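Long-range contacts in putative peptide ABC-transport system periplasmic peptide-binding protein (Campylobacter jejuni, PDB 4OEV), which binds nickel(II) outside the cytoplasm, here together with an oxalate ion, and probably delivers it to an ABC-type importer for uptake: residues K254-R259 against E450-I455; Y416-V421 against I445-E450. All coordinates share one frame; numbering follows the deposited sequence.

Contact 1 (K254-R259 against E450-I455); sequences KDLKVR and ENPPFI
Arg259 carries this contact, reaching from the first turn of helix 256-265 to the chain that leaves helix 434-450. Its CG stands anti to the carbonyl carbon (chi1 -78°), and the chain bends at chi3, which brings the edge of the guanidinium, not a face, against Asn451 and Pro452. NH2 does most of the gripping: it gives one hydrogen to Asn451 OD1 at 2.7 Å and the other to the backbone O of Pro452 at 2.8 Å. The amide oxygen is met in its own carbonyl plane, although guanidinium and amide planes are turned 57° apart; the Pro452 carbonyl is met from above its plane. Asn451 OD1 takes a second, weak bond from Arg259 NH1. A nearly straight bond of 3.1 Å joins Arg259 NH1 to Lys254 O. With these partners lying close to the guanidinium plane, the group's rotation is fixed and its positive charge is probably stabilised by the carbonyl oxygens of Lys254, Asn451 and Pro452.

The place is a junction in the periplasmic binding protein fold of the solute-binding family 5: Asn451 is the first residue out of helical conformation, and three residues on begins strand 454-467, whose backbone pairs with strand 241-246. In segment 254-259, Asp255 is the N-cap of helix 256-265, its OD1 accepting from Lys257 N at 2.8 Å.

Beside the polar grip, Leu256 swings CG anti to its backbone N (chi1 172°), so that CD1 reaches the Pro452 ring, touching CD at 3.9 Å with the two side chains crossing at about a right angle. The same methyl lies 3.4 Å from Glu450 O. Asn451 turns its other amide end away from the arginine, ND2 donating to Asp418 OD2.

Contact 2 (Y416-V421 against I445-E450); sequences YHDKKV and IDALYE
The start of helix 419-429 comes up against the last turns of helix 434-450, the backbones closest at Val421 and Ala447, with 5.8 Å between their CA atoms. The small side chain of Ala447 faces across and is consistent with so close an approach: Ala447 CB meets Val421 CG2 at 3.6 Å and also touches Lys420 CB. Val421 has CG1 anti to its backbone N (chi1 167°), which leaves CG2 to meet both Ala447 and Leu448 CD2. That leucine methyl is shared, since Tyr416 brings CE2 and OH to it obliquely, OH at 3.9 Å from CD2. The tyrosine hydroxyl itself is hydrogen-bonded to the backbone O of Asn451.

The two oxygens of Asp418 are used differently. OD1 accepts from Val421 N at 2.8 Å through its anti lone pair; OD2 accepts from Asn451 ND2 and from a water that gives its other hydrogen to Ala447 O, 2.8 Å from the water oxygen, so the water links the N-cap of helix 419-429 to the backbone of helix 434-450. Lys420 bends at chi3 to lay NZ 4.1 Å from Glu450 CB, still 5.8 Å from Glu450 OE1, where any attraction is long-range. Asp418 is thus a classic helix N-cap, set at the mouth of a helical hairpin in which helix 419-429 begins beside the end of helix 434-450.

In the fold
From the N terminus, the chain passes through helix 256-265, whose start is the first side of contact 1, and returns to it 191 residues later at 450-455. Contact 2 lies wholly within that long excursion: 416-421 meets 445-450 after a short, largely helical detour, and the chain then runs straight on into the second side of contact 1. Glu450 belongs to both, and the centres are 10 Å apart. They also touch directly, Pro453 packing on the ring of Tyr416 and on Leu448. Together they join helix 256-265, the pair of helices 419-429 and 434-450, and the sheet entered by strand 454-467, away from the nickel site.

Contact 1 (K254-R259 against E450-I455)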
loop_
_atom_site.group_PDB
_atom_site.type_symbol
_atom_site.label_atom_id
_atom_site.label_comp_id
_atom_site.label_asym_id
_atom_site.label_seq_id
_atom_site.Cartn_x
_atom_site.Cartn_y
_atom_site.Cartn_z
ATOM N N LYS A 254 20.414 15.380 -2.690
ATOM C CA LYS A 254 19.689 16.460 -2.003
ATOM C C LYS A 254 19.454 17.668 -2.925
ATOM O O LYS A 254 18.525 18.434 -2.722
ATOM C CB LYS A 254 20.439 16.905 -0.780
ATOM C CG LYS A 254 21.839 17.524 -1.067
ATOM C CD LYS A 254 22.404 18.158 0.208
ATOM C CE LYS A 254 22.230 17.226 1.399
ATOM N NZ LYS A 254 22.844 17.726 2.659
ATOM N N ASP A 255 20.313 17.835 -3.933
ATOM C CA ASP A 255 20.288 19.003 -4.797
ATOM C C ASP A 255 19.105 18.995 -5.753
ATOM O O ASP A 255 18.934 18.087 -6.583
ATOM C CB ASP A 255 21.610 19.086 -5.631
ATOM C CG ASP A 255 21.763 20.398 -6.390
ATOM O OD1 ASP A 255 20.746 20.975 -6.880
ATOM O OD2 ASP A 255 22.923 20.856 -6.537
ATOM N N LEU A 256 18.321 20.052 -5.684
ATOM C CA LEU A 256 17.106 20.168 -6.510
ATOM C C LEU A 256 17.409 19.990 -8.008
ATOM O O LEU A 256 16.730 19.234 -8.727
ATOM C CB LEU A 256 16.463 21.521 -6.273
ATOM C CG LEU A 256 15.302 21.813 -7.223
ATOM C CD1 LEU A 256 14.168 20.792 -6.993
ATOM C CD2 LEU A 256 14.811 23.223 -6.980
ATOM N N LYS A 257 18.436 20.670 -8.489
ATOM C CA LYS A 257 18.782 20.566 -9.917
ATOM C C LYS A 257 19.161 19.147 -10.301
ATOM O O LYS A 257 18.890 18.712 -11.413
ATOM C CB LYS A 257 19.932 21.514 -10.269
ATOM C CG LYS A 257 19.521 23.007 -10.279
ATOM C CD LYS A 257 20.783 23.933 -10.382
ATOM C CE LYS A 257 20.424 25.429 -10.315
ATOM N NZ LYS A 257 21.630 26.341 -10.233
ATOM N N VAL A 258 19.834 18.438 -9.402
ATOM C CA VAL A 258 20.233 17.048 -9.683
ATOM C C VAL A 258 18.989 16.141 -9.791
ATOM O O VAL A 258 18.839 15.357 -10.721
ATOM C CB VAL A 258 21.162 16.532 -8.577
ATOM C CG1 VAL A 258 21.324 14.976 -8.650
ATOM C CG2 VAL A 258 22.514 17.283 -8.630
ATOM N N ARG A 259 18.053 16.288 -8.859
ATOM C CA ARG A 259 16.861 15.473 -8.882
ATOM C C ARG A 259 16.006 15.807 -10.112
ATOM O O ARG A 259 15.446 14.906 -10.744
ATOM C CB ARG A 259 16.051 15.678 -7.586
ATOM C CG ARG A 259 16.611 14.935 -6.419
ATOM C CD ARG A 259 15.793 15.188 -5.199
ATOM N NE ARG A 259 16.106 16.477 -4.554
ATOM C CZ ARG A 259 15.235 17.468 -4.381
ATOM N NH1 ARG A 259 15.653 18.560 -3.749
ATOM N NH2 ARG A 259 13.951 17.388 -4.820
ATOM N N GLU A 450 7.528 20.718 -8.134
ATOM C CA GLU A 450 8.551 21.754 -7.927
ATOM C C GLU A 450 9.735 21.238 -7.111
ATOM O O GLU A 450 10.859 21.742 -7.202
ATOM C CB GLU A 450 7.959 23.009 -7.230
ATOM C CG GLU A 450 6.846 23.746 -8.029
ATOM C CD GLU A 450 7.291 24.292 -9.397
ATOM O OE1 GLU A 450 8.513 24.504 -9.628
ATOM O OE2 GLU A 450 6.410 24.530 -10.254
ATOM N N ASN A 451 9.464 20.258 -6.269
ATOM C CA ASN A 451 10.477 19.698 -5.416
ATOM C C ASN A 451 10.269 18.191 -5.350
ATOM O O ASN A 451 9.745 17.655 -4.362
ATOM C CB ASN A 451 10.423 20.347 -4.036
ATOM C CG ASN A 451 11.537 19.866 -3.131
ATOM O OD1 ASN A 451 12.560 19.323 -3.588
ATOM N ND2 ASN A 451 11.363 20.076 -1.858
ATOM N N PRO A 452 10.686 17.495 -6.413
ATOM C CA PRO A 452 10.351 16.072 -6.597
ATOM C C PRO A 452 11.094 15.154 -5.602
ATOM O O PRO A 452 12.307 15.167 -5.498
ATOM C CB PRO A 452 10.760 15.799 -8.054
ATOM C CG PRO A 452 11.840 16.873 -8.358
ATOM C CD PRO A 452 11.431 18.077 -7.541
ATOM N N PRO A 453 10.333 14.382 -4.826
ATOM C CA PRO A 453 10.961 13.420 -3.919
ATOM C C PRO A 453 11.422 12.166 -4.683
ATOM O O PRO A 453 12.219 11.366 -4.153
ATOM C CB PRO A 453 9.820 13.064 -2.974
ATOM C CG PRO A 453 8.607 13.205 -3.825
ATOM C CD PRO A 453 8.864 14.426 -4.652
ATOM N N PHE A 454 10.817 11.957 -5.854
ATOM C CA PHE A 454 10.963 10.696 -6.612
ATOM C C PHE A 454 11.336 10.943 -8.074
ATOM O O PHE A 454 11.241 12.072 -8.593
ATOM C CB PHE A 454 9.670 9.843 -6.658
ATOM C CG PHE A 454 9.119 9.326 -5.312
ATOM C CD1 PHE A 454 9.833 9.351 -4.092
ATOM C CD2 PHE A 454 7.861 8.703 -5.315
ATOM C CE1 PHE A 454 9.239 8.881 -2.897
ATOM C CE2 PHE A 454 7.267 8.222 -4.126
ATOM C CZ PHE A 454 7.965 8.291 -2.927
ATOM N N ILE A 455 11.662 9.854 -8.773
ATOM C CA ILE A 455 11.332 9.786 -10.205
ATOM C C ILE A 455 10.109 8.863 -10.332
ATOM O O ILE A 455 10.236 7.651 -10.040
ATOM C CB ILE A 455 12.416 9.202 -11.087
ATOM C CG1 ILE A 455 13.711 10.019 -10.961
ATOM C CG2 ILE A 455 11.920 9.200 -12.499
ATOM C CD1 ILE A 455 14.855 9.438 -11.785
#

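Contact 2 (Y416-V421 against I445-E450)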
loop_
_atom_site.group_PDB
_atom_site.type_symbol
_atom_site.label_atom_id
_atom_site.label_comp_id
_atom_site.label_asym_id
_atom_site.label_seq_id
_atom_site.Cartn_x
_atom_site.Cartn_y
_atom_site.Cartn_z
ATOM N N TYR A 416 12.190 13.084 3.056
ATOM C CA TYR A 416 11.747 14.243 2.253
ATOM C C TYR A 416 11.088 15.285 3.141
ATOM O O TYR A 416 10.191 14.926 3.872
ATOM C CB TYR A 416 10.755 13.764 1.226
ATOM C CG TYR A 416 10.152 14.836 0.327
ATOM C CD1 TYR A 416 10.943 15.527 -0.600
ATOM C CD2 TYR A 416 8.802 15.094 0.349
ATOM C CE1 TYR A 416 10.378 16.488 -1.453
ATOM C CE2 TYR A 416 8.227 16.022 -0.499
ATOM C CZ TYR A 416 9.017 16.723 -1.405
ATOM O OH TYR A 416 8.373 17.667 -2.248
ATOM N N HIS A 417 11.520 16.547 3.098
ATOM C CA HIS A 417 10.891 17.619 3.925
ATOM C C HIS A 417 10.536 18.791 3.036
ATOM O O HIS A 417 11.430 19.497 2.559
ATOM C CB HIS A 417 11.845 18.071 5.027
ATOM C CG HIS A 417 12.128 17.018 6.050
ATOM N ND1 HIS A 417 11.826 17.179 7.395
ATOM C CD2 HIS A 417 12.679 15.789 5.933
ATOM C CE1 HIS A 417 12.185 16.090 8.052
ATOM N NE2 HIS A 417 12.698 15.226 7.185
ATOM N N ASP A 418 9.257 19.008 2.766
ATOM C CA ASP A 418 8.810 20.153 1.938
ATOM C C ASP A 418 7.669 20.870 2.604
ATOM O O ASP A 418 6.652 20.229 2.949
ATOM C CB ASP A 418 8.353 19.703 0.563
ATOM C CG ASP A 418 8.015 20.851 -0.349
ATOM O OD1 ASP A 418 6.840 21.302 -0.414
ATOM O OD2 ASP A 418 8.954 21.341 -1.026
ATOM N N LYS A 419 7.823 22.179 2.823
ATOM C CA LYS A 419 6.787 22.915 3.523
ATOM C C LYS A 419 5.456 22.980 2.760
ATOM O O LYS A 419 4.381 22.851 3.383
ATOM C CB LYS A 419 7.227 24.352 3.836
ATOM C CG LYS A 419 8.200 24.508 4.964
ATOM C CD LYS A 419 8.356 26.032 5.228
ATOM C CE LYS A 419 9.558 26.333 6.157
ATOM N NZ LYS A 419 9.806 27.816 6.066
ATOM N N LYS A 420 5.498 23.210 1.447
ATOM C CA LYS A 420 4.246 23.318 0.699
ATOM C C LYS A 420 3.533 21.943 0.674
ATOM O O LYS A 420 2.310 21.885 0.734
ATOM C CB LYS A 420 4.456 23.850 -0.722
ATOM C CG LYS A 420 4.756 25.367 -0.796
ATOM C CD LYS A 420 5.033 25.805 -2.232
ATOM C CE LYS A 420 6.433 25.373 -2.689
ATOM N NZ LYS A 420 6.694 25.517 -4.179
ATOM N N VAL A 421 4.303 20.857 0.588
ATOM C CA VAL A 421 3.677 19.552 0.665
ATOM C C VAL A 421 3.036 19.344 2.040
ATOM O O VAL A 421 1.856 18.947 2.109
ATOM C CB VAL A 421 4.636 18.437 0.388
ATOM C CG1 VAL A 421 4.008 17.125 0.789
ATOM C CG2 VAL A 421 5.061 18.469 -1.157
ATOM N N ILE A 445 0.172 18.179 -5.411
ATOM C CA ILE A 445 0.675 17.689 -6.695
ATOM C C ILE A 445 1.656 18.704 -7.335
ATOM O O ILE A 445 2.722 18.333 -7.847
ATOM C CB ILE A 445 -0.519 17.430 -7.674
ATOM C CG1 ILE A 445 -1.338 16.222 -7.190
ATOM C CG2 ILE A 445 -0.051 17.182 -9.097
ATOM C CD1 ILE A 445 -2.659 16.054 -7.908
ATOM N N ASP A 446 1.284 19.985 -7.306
ATOM C CA ASP A 446 2.131 21.025 -7.866
ATOM C C ASP A 446 3.407 21.165 -7.074
ATOM O O ASP A 446 4.461 21.395 -7.669
ATOM C CB ASP A 446 1.412 22.374 -7.904
ATOM C CG ASP A 446 0.289 22.422 -8.906
ATOM O OD1 ASP A 446 0.292 21.659 -9.903
ATOM O OD2 ASP A 446 -0.616 23.240 -8.688
ATOM N N ALA A 447 3.310 21.067 -5.754
ATOM C CA ALA A 447 4.503 21.148 -4.877
ATOM C C ALA A 447 5.455 19.998 -5.119
ATOM O O ALA A 447 6.681 20.177 -5.027
ATOM C CB ALA A 447 4.117 21.161 -3.397
ATOM N N LEU A 448 4.901 18.799 -5.326
ATOM C CA LEU A 448 5.713 17.628 -5.668
ATOM C C LEU A 448 6.487 17.848 -6.942
ATOM O O LEU A 448 7.621 17.431 -7.028
ATOM C CB LEU A 448 4.864 16.352 -5.838
ATOM C CG LEU A 448 4.410 15.593 -4.580
ATOM C CD1 LEU A 448 3.773 14.250 -5.023
ATOM C CD2 LEU A 448 5.480 15.374 -3.552
ATOM N N TYR A 449 5.880 18.472 -7.941
ATOM C CA TYR A 449 6.562 18.735 -9.204
ATOM C C TYR A 449 7.736 19.688 -8.956
ATOM O O TYR A 449 8.802 19.522 -9.557
ATOM C CB TYR A 449 5.622 19.332 -10.287
ATOM C CG TYR A 449 6.438 19.877 -11.458
ATOM C CD1 TYR A 449 6.913 19.032 -12.469
ATOM C CD2 TYR A 449 6.812 21.225 -11.513
ATOM C CE1 TYR A 449 7.700 19.510 -13.489
ATOM C CE2 TYR A 449 7.604 21.708 -12.548
ATOM C CZ TYR A 449 8.045 20.846 -13.528
ATOM O OH TYR A 449 8.834 21.314 -14.567
ATOM N N GLU A 450 7.528 20.718 -8.134
ATOM C CA GLU A 450 8.551 21.754 -7.927
ATOM C C GLU A 450 9.735 21.238 -7.111
ATOM O O GLU A 450 10.859 21.742 -7.202
ATOM C CB GLU A 450 7.959 23.009 -7.230
ATOM C CG GLU A 450 6.846 23.746 -8.029
ATOM C CD GLU A 450 7.291 24.292 -9.397
ATOM O OE1 GLU A 450 8.513 24.504 -9.628
ATOM O OE2 GLU A 450 6.410 24.530 -10.254
HETATM O O HOH W 1 7.632 22.167 -3.365
#